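Local coordinates for protein thiamine pyrophosphokinase (Candida albicans, PDB 2G9Z) that probably transfers a pyrophosphate group to thiamine, forming thiamine diphosphate, as a dimeric thiamine pyrophosphokinase whose subunits share the ligand site, at residues T220-S223 with I224-L227; L250-K253 with G254-I258; Y260-R263 with L264-H267; Y294-K297 with Y298-R301; Q310-S313 with S314-I317. All blocks are in the same frame, centred on the assembly; numbering follows the deposited sequence.

Contacts 4 and 5 form the hub of the set: their centres lie 9 Å apart, both touch the bound thiamine imidodiphosphate analogue, and Asn315 OD1 takes the backbone N of Tyr298 at 3.0 Å. Contact 3 lies beside contact 5, joined to it by Arg263 NH1 and Ile317 O, 3.0 Å apart, and by Tyr260 and Phe266 packing on Ile317. Contact 2 comes within about 6 Å of contact 5, nearest atoms, and leads along the chain toward contact 3. Contact 1, on a catalytic-domain helix, lies about 12 Å (nearest atoms) from contact 5; across the dimer its Gln222 side chain sits beside Ser313 of the second subunit, about 7 Å from a bound analogue.

Contact 1 of 5, residues T220-S223 with I224-L227; sequences TVQS and INQL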
# COMPACT_ATOMS: atom_id res chain seq x y z
N THR A 220 -3.47 0.79 5.09
CA THR A 220 -2.10 0.51 4.72
C THR A 220 -1.27 1.77 4.91
O THR A 220 -0.20 1.73 5.52
CB THR A 220 -2.01 0.07 3.25
OG1 THR A 220 -2.63 -1.22 3.11
CG2 THR A 220 -0.56 -0.00 2.78
N VAL A 221 -1.77 2.89 4.41
CA VAL A 221 -1.06 4.14 4.53
C VAL A 221 -0.92 4.58 5.98
O VAL A 221 0.16 5.02 6.39
CB VAL A 221 -1.73 5.25 3.68
CG1 VAL A 221 -1.07 6.60 3.94
CG2 VAL A 221 -1.61 4.89 2.20
N GLN A 222 -1.98 4.45 6.76
CA GLN A 222 -1.91 4.85 8.16
C GLN A 222 -0.85 4.00 8.88
O GLN A 222 -0.11 4.51 9.71
CB GLN A 222 -3.27 4.68 8.85
CG GLN A 222 -3.32 5.33 10.22
CD GLN A 222 -3.07 6.83 10.15
OE1 GLN A 222 -3.94 7.61 9.76
NE2 GLN A 222 -1.86 7.24 10.51
N SER A 223 -0.78 2.72 8.56
CA SER A 223 0.20 1.84 9.19
C SER A 223 1.62 2.32 8.90
O SER A 223 2.47 2.36 9.78
CB SER A 223 0.03 0.40 8.70
OG SER A 223 -1.21 -0.13 9.11
N ILE A 224 1.87 2.69 7.65
CA ILE A 224 3.18 3.17 7.26
C ILE A 224 3.43 4.49 8.00
O ILE A 224 4.52 4.72 8.52
CB ILE A 224 3.26 3.39 5.73
CG1 ILE A 224 3.16 2.04 5.01
CG2 ILE A 224 4.57 4.11 5.35
CD1 ILE A 224 4.25 1.03 5.39
N ASN A 225 2.42 5.35 8.05
CA ASN A 225 2.56 6.62 8.74
C ASN A 225 3.01 6.37 10.18
O ASN A 225 3.96 7.00 10.66
CB ASN A 225 1.23 7.38 8.71
CG ASN A 225 1.34 8.76 9.34
OD1 ASN A 225 2.34 9.46 9.16
ND2 ASN A 225 0.30 9.17 10.06
N GLN A 226 2.35 5.44 10.85
CA GLN A 226 2.69 5.11 12.23
C GLN A 226 4.10 4.52 12.34
O GLN A 226 4.80 4.75 13.32
CB GLN A 226 1.66 4.12 12.80
CG GLN A 226 0.26 4.73 12.90
CD GLN A 226 0.27 6.08 13.59
OE1 GLN A 226 0.82 6.23 14.68
NE2 GLN A 226 -0.34 7.08 12.96
N LEU A 227 4.51 3.75 11.33
CA LEU A 227 5.84 3.16 11.32
C LEU A 227 6.89 4.28 11.45
O LEU A 227 7.79 4.20 12.28
CB LEU A 227 6.07 2.39 10.01
CG LEU A 227 7.46 1.79 9.77
CD1 LEU A 227 7.79 0.75 10.84
CD2 LEU A 227 7.52 1.17 8.38
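Asn225 sits one helical turn on from Val221, and its backbone N meets Val221 O at 2.8 Å with an N-H...O angle of 162°. Its side chain can be followed outward from this bond. CB rests on the carbonyl side of the preceding turn, 3.3 Å from Gln222 O and 3.5 Å from Val221 O. With CG anti to the backbone N (chi1 -176°), the amide swings alongside that of Gln222 so that the two side chains point the same way, their planes inclined by 54°. At the tip, OD1 accepts the backbone N of Leu308 of the second subunit and ND2 donates to Gly309 O of that same subunit. This buried amide therefore uses both its acceptor and a donor on backbone of the neighbouring chain. The i to i+4 bonds from Ile224 N to Thr220 O (3.1 Å), Gln226 N to Gln222 O (2.9 Å) and Leu227 N to Ser223 O (2.9 Å) confirm regular alpha-helix throughout. On another side of the turn, Ile224 CG1 comes 3.4 Å from Thr220 O, and Ser223 OG turns back to Gln219 O. Helix 217-233 is the crossover of a beta-alpha-beta unit between parallel strands 205-210 and 237-242: Ser223 and Leu227 pack on strand 237-242, Gln226 touches helix 155-170, and Thr220 and Ile224 meet Phe217 of the second subunit.

Contact 2 of 5, residues L250-K253 with G254-I258; sequences LLKK and GVNYI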
# COMPACT_ATOMS: atom_id res chain seq x y z
N LEU A 250 11.63 -0.44 8.57
CA LEU A 250 12.22 0.85 8.35
C LEU A 250 13.74 0.84 8.38
O LEU A 250 14.35 0.24 9.27
CB LEU A 250 11.69 1.84 9.39
CG LEU A 250 11.81 3.34 9.10
CD1 LEU A 250 10.94 3.69 7.91
CD2 LEU A 250 11.37 4.13 10.33
N LEU A 251 14.34 1.48 7.39
CA LEU A 251 15.78 1.62 7.34
C LEU A 251 15.96 2.95 8.07
O LEU A 251 15.20 3.88 7.83
CB LEU A 251 16.27 1.72 5.90
CG LEU A 251 16.15 0.44 5.06
CD1 LEU A 251 16.58 0.73 3.63
CD2 LEU A 251 17.01 -0.65 5.67
N LYS A 252 16.93 3.03 8.96
CA LYS A 252 17.13 4.25 9.72
C LYS A 252 18.19 5.18 9.14
O LYS A 252 19.19 4.72 8.59
CB LYS A 252 17.51 3.93 11.16
CG LYS A 252 16.49 3.07 11.91
CD LYS A 252 16.80 3.08 13.40
CE LYS A 252 15.73 2.35 14.21
NZ LYS A 252 15.83 2.74 15.66
N LYS A 253 17.94 6.48 9.25
CA LYS A 253 18.88 7.49 8.78
C LYS A 253 20.29 7.02 9.15
O LYS A 253 20.55 6.68 10.31
CB LYS A 253 18.60 8.82 9.47
CG LYS A 253 19.56 9.94 9.13
CD LYS A 253 19.13 11.23 9.82
CE LYS A 253 19.99 12.41 9.41
NZ LYS A 253 19.57 13.64 10.14
N GLY A 254 21.18 7.00 8.17
CA GLY A 254 22.54 6.56 8.43
C GLY A 254 22.81 5.23 7.74
O GLY A 254 22.15 4.89 6.76
N VAL A 255 23.77 4.48 8.26
CA VAL A 255 24.13 3.18 7.69
C VAL A 255 23.29 2.05 8.29
O VAL A 255 23.09 1.99 9.50
CB VAL A 255 25.63 2.88 7.93
CG1 VAL A 255 26.01 1.56 7.27
CG2 VAL A 255 26.48 4.01 7.38
N ASN A 256 22.81 1.17 7.43
CA ASN A 256 22.01 0.03 7.86
C ASN A 256 22.64 -1.24 7.30
O ASN A 256 22.96 -1.31 6.12
CB ASN A 256 20.57 0.12 7.33
CG ASN A 256 19.80 1.28 7.93
OD1 ASN A 256 19.20 1.16 9.01
ND2 ASN A 256 19.80 2.40 7.23
N TYR A 257 22.83 -2.24 8.15
CA TYR A 257 23.38 -3.51 7.70
C TYR A 257 22.28 -4.53 7.91
O TYR A 257 21.89 -4.80 9.05
CB TYR A 257 24.63 -3.89 8.49
CG TYR A 257 25.14 -5.29 8.19
CD1 TYR A 257 25.38 -5.69 6.87
CD2 TYR A 257 25.37 -6.21 9.21
CE1 TYR A 257 25.84 -6.98 6.59
CE2 TYR A 257 25.83 -7.50 8.94
CZ TYR A 257 26.06 -7.88 7.62
OH TYR A 257 26.51 -9.15 7.35
N ILE A 258 21.75 -5.07 6.82
CA ILE A 258 20.69 -6.07 6.89
C ILE A 258 21.35 -7.42 6.70
O ILE A 258 21.97 -7.65 5.67
CB ILE A 258 19.63 -5.85 5.78
CG1 ILE A 258 18.94 -4.50 5.95
CG2 ILE A 258 18.59 -6.96 5.83
CD1 ILE A 258 19.81 -3.30 5.61
O HOH W 1 21.45 3.89 10.84
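Asn256 turns its side-chain amide back onto the peptide units around Lys252 and bonds to that residue twice. OD1 accepts Lys252 N at 2.9 Å, and ND2 donates to Lys252 O at 2.8 Å with an N-H...O angle of 152°. CG lies beside the backbone N of its own residue (chi1 -67°), which brings both ends of the flat amide against one residue, where both the N-H and the C=O of Lys252 are bonded by one amide. Neither atom is limited to this pair, since OD1 also takes Asn45 ND2 and ND2 also reaches Val325 O. Leu251 CB lies 3.8 Å from Asn256 ND2, and beyond it the apolar pair Leu251 CD2 and Ile258 CD1 meets at 3.9 Å, the two side chains running nearly at right angles. The chain here passes between two sheets, from strand 246-251, paired with 331-336, to strand 254-259, paired with 322-327 and 45-47. At the bend Lys253 N is held by Asp330 OD1, but the Lys253 side chain is loose, extending away into solvent, while Gly254, at phi 111°, adds no side chain. A water sits between two carbonyls, 3.0 Å from Lys253 O and 2.8 Å from Val255 O, and Lys252 NZ leads off to Pro235 O.

Contact 3 of 5, residues Y260-R263 with L264-H267; sequences YKNR and LMFH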
# COMPACT_ATOMS: atom_id res chain seq x y z
N TYR A 260 21.30 -11.96 7.34
CA TYR A 260 20.52 -13.19 7.46
C TYR A 260 21.47 -14.35 7.17
O TYR A 260 22.51 -14.16 6.55
CB TYR A 260 19.38 -13.18 6.45
CG TYR A 260 19.73 -12.47 5.16
CD1 TYR A 260 19.43 -11.12 4.98
CD2 TYR A 260 20.44 -13.12 4.16
CE1 TYR A 260 19.83 -10.44 3.83
CE2 TYR A 260 20.85 -12.45 3.01
CZ TYR A 260 20.54 -11.11 2.85
OH TYR A 260 20.97 -10.43 1.74
N LYS A 261 21.12 -15.56 7.62
CA LYS A 261 21.96 -16.74 7.39
C LYS A 261 22.31 -16.81 5.91
O LYS A 261 23.48 -16.85 5.54
CB LYS A 261 21.21 -18.01 7.82
CG LYS A 261 21.91 -19.30 7.43
CD LYS A 261 20.97 -20.49 7.62
CE LYS A 261 21.62 -21.79 7.17
NZ LYS A 261 22.84 -22.11 7.97
N ASN A 262 21.27 -16.84 5.08
CA ASN A 262 21.41 -16.84 3.63
C ASN A 262 20.05 -16.46 3.06
O ASN A 262 19.09 -16.29 3.82
CB ASN A 262 21.85 -18.21 3.08
CG ASN A 262 21.00 -19.35 3.58
OD1 ASN A 262 19.78 -19.30 3.53
ND2 ASN A 262 21.65 -20.40 4.05
N ARG A 263 19.96 -16.32 1.75
CA ARG A 263 18.71 -15.93 1.12
C ARG A 263 17.71 -17.08 1.02
O ARG A 263 16.51 -16.86 0.84
CB ARG A 263 18.99 -15.36 -0.27
CG ARG A 263 19.77 -14.05 -0.21
CD ARG A 263 20.27 -13.65 -1.58
NE ARG A 263 21.21 -14.63 -2.11
CZ ARG A 263 21.84 -14.50 -3.28
NH1 ARG A 263 21.62 -13.43 -4.03
NH2 ARG A 263 22.67 -15.45 -3.70
N LEU A 264 18.20 -18.31 1.16
CA LEU A 264 17.34 -19.48 1.10
C LEU A 264 16.35 -19.47 2.26
O LEU A 264 15.31 -20.14 2.22
CB LEU A 264 18.17 -20.76 1.15
CG LEU A 264 19.04 -20.99 -0.09
CD1 LEU A 264 19.98 -22.17 0.14
CD2 LEU A 264 18.12 -21.23 -1.28
N MET A 265 16.67 -18.71 3.29
CA MET A 265 15.81 -18.61 4.46
C MET A 265 14.45 -18.00 4.12
O MET A 265 13.42 -18.43 4.66
CB MET A 265 16.46 -17.74 5.53
CG MET A 265 17.85 -18.16 5.93
SD MET A 265 18.58 -16.86 6.91
CE MET A 265 18.08 -17.37 8.54
N PHE A 266 14.43 -17.01 3.23
CA PHE A 266 13.18 -16.35 2.87
C PHE A 266 12.85 -16.36 1.39
O PHE A 266 11.80 -15.86 0.97
CB PHE A 266 13.18 -14.89 3.36
CG PHE A 266 14.33 -14.07 2.83
CD1 PHE A 266 15.59 -14.13 3.44
CD2 PHE A 266 14.16 -13.24 1.73
CE1 PHE A 266 16.66 -13.38 2.95
CE2 PHE A 266 15.22 -12.48 1.23
CZ PHE A 266 16.48 -12.55 1.85
N HIS A 267 13.73 -16.94 0.58
CA HIS A 267 13.51 -17.00 -0.85
C HIS A 267 13.64 -18.43 -1.35
O HIS A 267 14.74 -18.87 -1.71
CB HIS A 267 14.50 -16.09 -1.58
CG HIS A 267 14.26 -16.00 -3.05
ND1 HIS A 267 13.08 -15.52 -3.58
CD2 HIS A 267 15.04 -16.31 -4.11
CE1 HIS A 267 13.14 -15.55 -4.90
NE2 HIS A 267 14.33 -16.02 -5.25
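Arg263, Met265 and Phe266 bury the most surface here, and each meets the opposite half of the turn differently. Arg263 contributes through its backbone: its O accepts His267 N at 2.8 Å, nearly along the C=O axis, and Phe266 N at 3.2 Å from 57° above the carbonyl plane. The same oxygen lies over one face of the Phe266 ring. Its guanidinium leaves the turn, with NH1 bonded to Asp29 O and Ile317 O. Phe266 holds CG between its backbone N and carbonyl carbon (chi1 57°), folding the ring back over the turn; its edge then faces the Tyr260 ring in a T-shaped pair, with centroids 5.2 Å apart and planes at 76°. CE1 makes the nearest approach, 3.9 Å from Tyr260 CG. Met265 reaches back to Lys261 and Asn262. Its backbone N makes weak bonds to both Asn262 O and Asn262 OD1, whereas a weak bond from Asn262 N to Met265 SD is doubtful, because SD also lies improbably close to Lys261. One carbonyl accepting the N-H groups three and four residues on closes a tight turn in the loop between strands 254-259 and 277-281, within the vitamin B1 binding region.

Contact 4 of 5, residues Y294-K297 with Y298-R301; sequences YGLK and YDMR. With VNP (3-[(4-amino-2-methylpyrimidin-5-yl)methyl]-5-(2-{[hydroxy(phosphonoamino)phosphoryl]oxy}ethyl)-4-methyl-1,3-thiazol-3-I um), chain N.
The Tyr298 ring is sandwiched: Lys297 CG lies over one face, 3.4 Å from Tyr298 CE2, and VNP C7A, the methylene that joins the ligand's two rings, lies over the opposite face, 3.5 Å from Tyr298 CD2. With chi1 at -179°, Lys297 CG is carried to the carbonyl side and over the ring; the bend at chi2 then turns the chain toward a salt bridge with Asp29. Tyr298 OH, at the far end of the ring, is bonded to Gln151 OE1 of the second subunit. A second flat pair lies at the outer end. Tyr294 CE1 sits over the centre of the Arg301 guanidinium, 3.4 Å from Arg301 CZ, with ring and guanidinium planes 28° apart; Arg301 NE is held by Ser293 O. Between these pairs the chain makes a tight turn from strand 289-294 into strand 298-301, which pairs antiparallel with strand 23-26 along the thiamine pocket. The buried carboxylate of Asp299 braces that turn: OD2 takes Gly295 N at 2.9 Å through its syn lone pair, while Leu296 N reaches OD1 at 2.7 Å from above the carboxylate plane. Ser293 OG also bonds OD1 and Gln27 NE2 OD2, probably stabilising the negative charge; Arg301 NH2 adds a long salt bridge to OD2. On the inner side, Leu296 CD1 packs on Met300 CE at 3.9 Å, and Met300 CG approaches VNP CM2, the pyrimidine methyl, at 3.8 Å.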
# COMPACT_ATOMS: atom_id res chain seq x y z
N TYR A 294 24.96 -1.44 -1.01
CA TYR A 294 26.02 -2.39 -1.32
C TYR A 294 25.41 -3.77 -1.10
O TYR A 294 25.11 -4.14 0.03
CB TYR A 294 27.21 -2.18 -0.37
CG TYR A 294 27.66 -0.75 -0.30
CD1 TYR A 294 28.61 -0.24 -1.19
CD2 TYR A 294 27.10 0.13 0.63
CE1 TYR A 294 28.98 1.11 -1.17
CE2 TYR A 294 27.46 1.47 0.67
CZ TYR A 294 28.39 1.95 -0.23
OH TYR A 294 28.73 3.29 -0.20
N GLY A 295 25.20 -4.51 -2.18
CA GLY A 295 24.61 -5.83 -2.04
C GLY A 295 23.28 -6.02 -2.75
O GLY A 295 22.75 -7.12 -2.79
N LEU A 296 22.72 -4.95 -3.31
CA LEU A 296 21.47 -5.08 -4.05
C LEU A 296 21.82 -5.30 -5.52
O LEU A 296 22.90 -4.89 -5.97
CB LEU A 296 20.61 -3.82 -3.89
CG LEU A 296 20.24 -3.50 -2.44
CD1 LEU A 296 19.31 -2.28 -2.41
CD2 LEU A 296 19.56 -4.71 -1.80
N LYS A 297 20.93 -5.95 -6.26
CA LYS A 297 21.15 -6.22 -7.68
C LYS A 297 21.39 -4.91 -8.43
O LYS A 297 22.26 -4.83 -9.30
CB LYS A 297 19.93 -6.94 -8.26
CG LYS A 297 20.04 -7.31 -9.75
CD LYS A 297 21.10 -8.37 -10.00
CE LYS A 297 21.18 -8.71 -11.49
NZ LYS A 297 22.27 -9.69 -11.77
N TYR A 298 20.62 -3.89 -8.08
CA TYR A 298 20.78 -2.58 -8.69
C TYR A 298 21.20 -1.66 -7.54
O TYR A 298 20.37 -0.98 -6.93
CB TYR A 298 19.46 -2.13 -9.32
CG TYR A 298 18.96 -3.13 -10.34
CD1 TYR A 298 19.38 -3.07 -11.67
CD2 TYR A 298 18.13 -4.17 -9.96
CE1 TYR A 298 18.98 -4.04 -12.59
CE2 TYR A 298 17.72 -5.14 -10.87
CZ TYR A 298 18.15 -5.07 -12.18
OH TYR A 298 17.76 -6.05 -13.06
N ASP A 299 22.49 -1.69 -7.23
CA ASP A 299 23.03 -0.88 -6.15
C ASP A 299 23.02 0.58 -6.52
O ASP A 299 23.29 0.96 -7.66
CB ASP A 299 24.46 -1.31 -5.79
CG ASP A 299 24.50 -2.40 -4.72
OD1 ASP A 299 23.58 -2.41 -3.86
OD2 ASP A 299 25.44 -3.23 -4.73
N MET A 300 22.72 1.41 -5.53
CA MET A 300 22.65 2.85 -5.73
C MET A 300 23.80 3.56 -5.04
O MET A 300 24.29 3.12 -4.00
CB MET A 300 21.31 3.37 -5.19
CG MET A 300 20.08 2.85 -5.94
SD MET A 300 18.57 2.73 -4.92
CE MET A 300 18.89 1.20 -4.06
N ARG A 301 24.23 4.67 -5.63
CA ARG A 301 25.28 5.48 -5.06
C ARG A 301 24.81 6.92 -5.23
O ARG A 301 24.56 7.36 -6.35
CB ARG A 301 26.62 5.25 -5.78
CG ARG A 301 27.13 3.80 -5.68
CD ARG A 301 27.19 3.35 -4.22
NE ARG A 301 27.09 1.90 -4.09
CZ ARG A 301 28.03 1.04 -4.46
NH1 ARG A 301 29.17 1.48 -5.00
NH2 ARG A 301 27.83 -0.27 -4.32
O2G VNP N . 10.36 -8.34 -12.26
PG VNP N . 9.07 -8.04 -11.36
O3G VNP N . 9.44 -7.93 -9.93
O1G VNP N . 8.06 -9.28 -11.61
N3B VNP N . 8.35 -6.70 -11.91
PB VNP N . 8.47 -6.49 -13.52
O2B VNP N . 7.59 -5.37 -13.91
O1B VNP N . 8.26 -7.80 -14.16
O1 VNP N . 10.01 -6.06 -13.74
C7 VNP N . 10.61 -4.89 -13.18
C12 VNP N . 11.73 -4.48 -14.14
C11 VNP N . 12.63 -3.32 -13.69
C10 VNP N . 13.69 -3.65 -12.64
CM4 VNP N . 14.34 -5.03 -12.52
S1 VNP N . 11.85 -1.87 -12.92
C9 VNP N . 13.26 -1.53 -11.94
N5 VNP N . 14.00 -2.63 -11.83
C7A VNP N . 15.04 -2.78 -10.80
C5A VNP N . 15.67 -1.46 -10.36
C6A VNP N . 15.52 -1.12 -9.02
N1A VNP N . 16.10 -0.05 -8.52
C2A VNP N . 16.85 0.75 -9.29
CM2 VNP N . 17.54 1.97 -8.67
N3A VNP N . 17.01 0.47 -10.59
C4A VNP N . 16.44 -0.61 -11.14
N4A VNP N . 16.63 -0.85 -12.43

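Contact 5 of 5, residues Q310-S313 with S314-I317; sequences QVSS and SNRI. With VNP (3-[(4-amino-2-methylpyrimidin-5-yl)methyl]-5-(2-{[hydroxy(phosphonoamino)phosphoryl]oxy}ethyl)-4-methyl-1,3-thiazol-3-I um), chain N.
The thiamine pocket is lined here by Ser312 and Asn315, which meet each other beside the pyrimidine of the bound analogue. Ser312 OG donates to the ring nitrogen N1A of VNP at 2.7 Å and accepts Asn315 ND2 at 3.0 Å, with an N-H...O angle of 144°. The hydroxyl is anti to its backbone N (chi1 176°); the asparagine donates from beside its bond to N1A, leaving the OG proton directed at the pyrimidine nitrogen. Asn315 is itself fixed through OD1, which receives Arg316 N in the carbonyl plane, on a lone pair, and also Tyr298 N. Backbone oxygens complete the wall: Ser313 O stands 3.2 Å from VNP C6A, and Ser314 O approaches the bridging methylene. The chain turns a corner at Ser314, after which Arg316 reaches back to the phosphate end. NH1 donates to VNP O3G at 2.9 Å, almost straight at 174°, and NH2 to VNP O2G at 2.6 Å. One edge of the guanidinium therefore grips two oxygens of the terminal phosphate group, while Ser314 O lies 3.3 Å above the guanidinium plane, over its centre, where it would be expected to steady the positive charge. A water lies 2.7 Å from both Ser313 OG and Ser314 OG. Ser313 OG lies against the side-chain amide of Gln222 of the second subunit, and Ser314 OG is hydrogen-bonded to Arg216 of that subunit. Ligand contacts from both chains, including Gln151, Asp155 and Arg216 of the second subunit, define a composite active site at the dimer interface, as in thiamine pyrophosphokinases generally.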
# COMPACT_ATOMS: atom_id res chain seq x y z
N GLN A 310 12.03 9.33 -8.79
CA GLN A 310 12.46 7.94 -8.93
C GLN A 310 12.34 7.18 -7.62
O GLN A 310 12.65 7.70 -6.54
CB GLN A 310 13.91 7.87 -9.45
CG GLN A 310 14.81 9.03 -9.03
CD GLN A 310 16.23 8.91 -9.58
OE1 GLN A 310 16.43 8.55 -10.74
NE2 GLN A 310 17.20 9.22 -8.75
N VAL A 311 11.85 5.95 -7.73
CA VAL A 311 11.69 5.07 -6.59
C VAL A 311 12.22 3.70 -7.00
O VAL A 311 11.86 3.17 -8.04
CB VAL A 311 10.20 4.92 -6.18
CG1 VAL A 311 10.05 3.78 -5.15
CG2 VAL A 311 9.68 6.22 -5.58
N SER A 312 13.10 3.14 -6.18
CA SER A 312 13.65 1.84 -6.49
C SER A 312 12.64 0.75 -6.13
O SER A 312 12.38 0.50 -4.96
CB SER A 312 14.95 1.62 -5.73
OG SER A 312 15.46 0.31 -5.96
N SER A 313 12.06 0.13 -7.16
CA SER A 313 11.12 -0.97 -6.95
C SER A 313 11.63 -2.09 -7.84
O SER A 313 12.39 -1.84 -8.78
CB SER A 313 9.68 -0.58 -7.32
OG SER A 313 9.56 -0.22 -8.68
N SER A 314 11.23 -3.32 -7.54
CA SER A 314 11.71 -4.47 -8.29
C SER A 314 13.24 -4.58 -8.22
O SER A 314 13.88 -5.04 -9.16
CB SER A 314 11.24 -4.40 -9.74
OG SER A 314 9.84 -4.60 -9.81
N ASN A 315 13.83 -4.13 -7.11
CA ASN A 315 15.27 -4.27 -6.94
C ASN A 315 15.39 -5.71 -6.45
O ASN A 315 14.36 -6.34 -6.17
CB ASN A 315 15.81 -3.31 -5.87
CG ASN A 315 17.28 -2.95 -6.10
OD1 ASN A 315 18.07 -3.78 -6.55
ND2 ASN A 315 17.65 -1.70 -5.79
N ARG A 316 16.60 -6.24 -6.36
CA ARG A 316 16.79 -7.62 -5.89
C ARG A 316 17.95 -7.66 -4.90
O ARG A 316 18.79 -6.76 -4.86
CB ARG A 316 17.11 -8.58 -7.04
CG ARG A 316 16.44 -8.31 -8.36
CD ARG A 316 14.96 -8.67 -8.40
NE ARG A 316 14.45 -8.44 -9.75
CZ ARG A 316 13.17 -8.24 -10.06
NH1 ARG A 316 12.25 -8.23 -9.11
NH2 ARG A 316 12.81 -8.01 -11.32
N ILE A 317 18.01 -8.73 -4.11
CA ILE A 317 19.07 -8.88 -3.12
C ILE A 317 20.18 -9.80 -3.62
O ILE A 317 19.96 -10.99 -3.84
CB ILE A 317 18.49 -9.42 -1.79
CG1 ILE A 317 17.45 -8.42 -1.24
CG2 ILE A 317 19.61 -9.64 -0.79
CD1 ILE A 317 16.80 -8.85 0.06
O2G VNP N . 10.36 -8.34 -12.26
PG VNP N . 9.07 -8.04 -11.36
O3G VNP N . 9.44 -7.93 -9.93
O1G VNP N . 8.06 -9.28 -11.61
N3B VNP N . 8.35 -6.70 -11.91
PB VNP N . 8.47 -6.49 -13.52
O2B VNP N . 7.59 -5.37 -13.91
O1B VNP N . 8.26 -7.80 -14.16
O1 VNP N . 10.01 -6.06 -13.74
C7 VNP N . 10.61 -4.89 -13.18
C12 VNP N . 11.73 -4.48 -14.14
C11 VNP N . 12.63 -3.32 -13.69
C10 VNP N . 13.69 -3.65 -12.64
CM4 VNP N . 14.34 -5.03 -12.52
S1 VNP N . 11.85 -1.87 -12.92
C9 VNP N . 13.26 -1.53 -11.94
N5 VNP N . 14.00 -2.63 -11.83
C7A VNP N . 15.04 -2.78 -10.80
C5A VNP N . 15.67 -1.46 -10.36
C6A VNP N . 15.52 -1.12 -9.02
N1A VNP N . 16.10 -0.05 -8.52
C2A VNP N . 16.85 0.75 -9.29
CM2 VNP N . 17.54 1.97 -8.67
N3A VNP N . 17.01 0.47 -10.59
C4A VNP N . 16.44 -0.61 -11.14
N4A VNP N . 16.63 -0.85 -12.43
O HOH W 2 8.35 -2.38 -9.81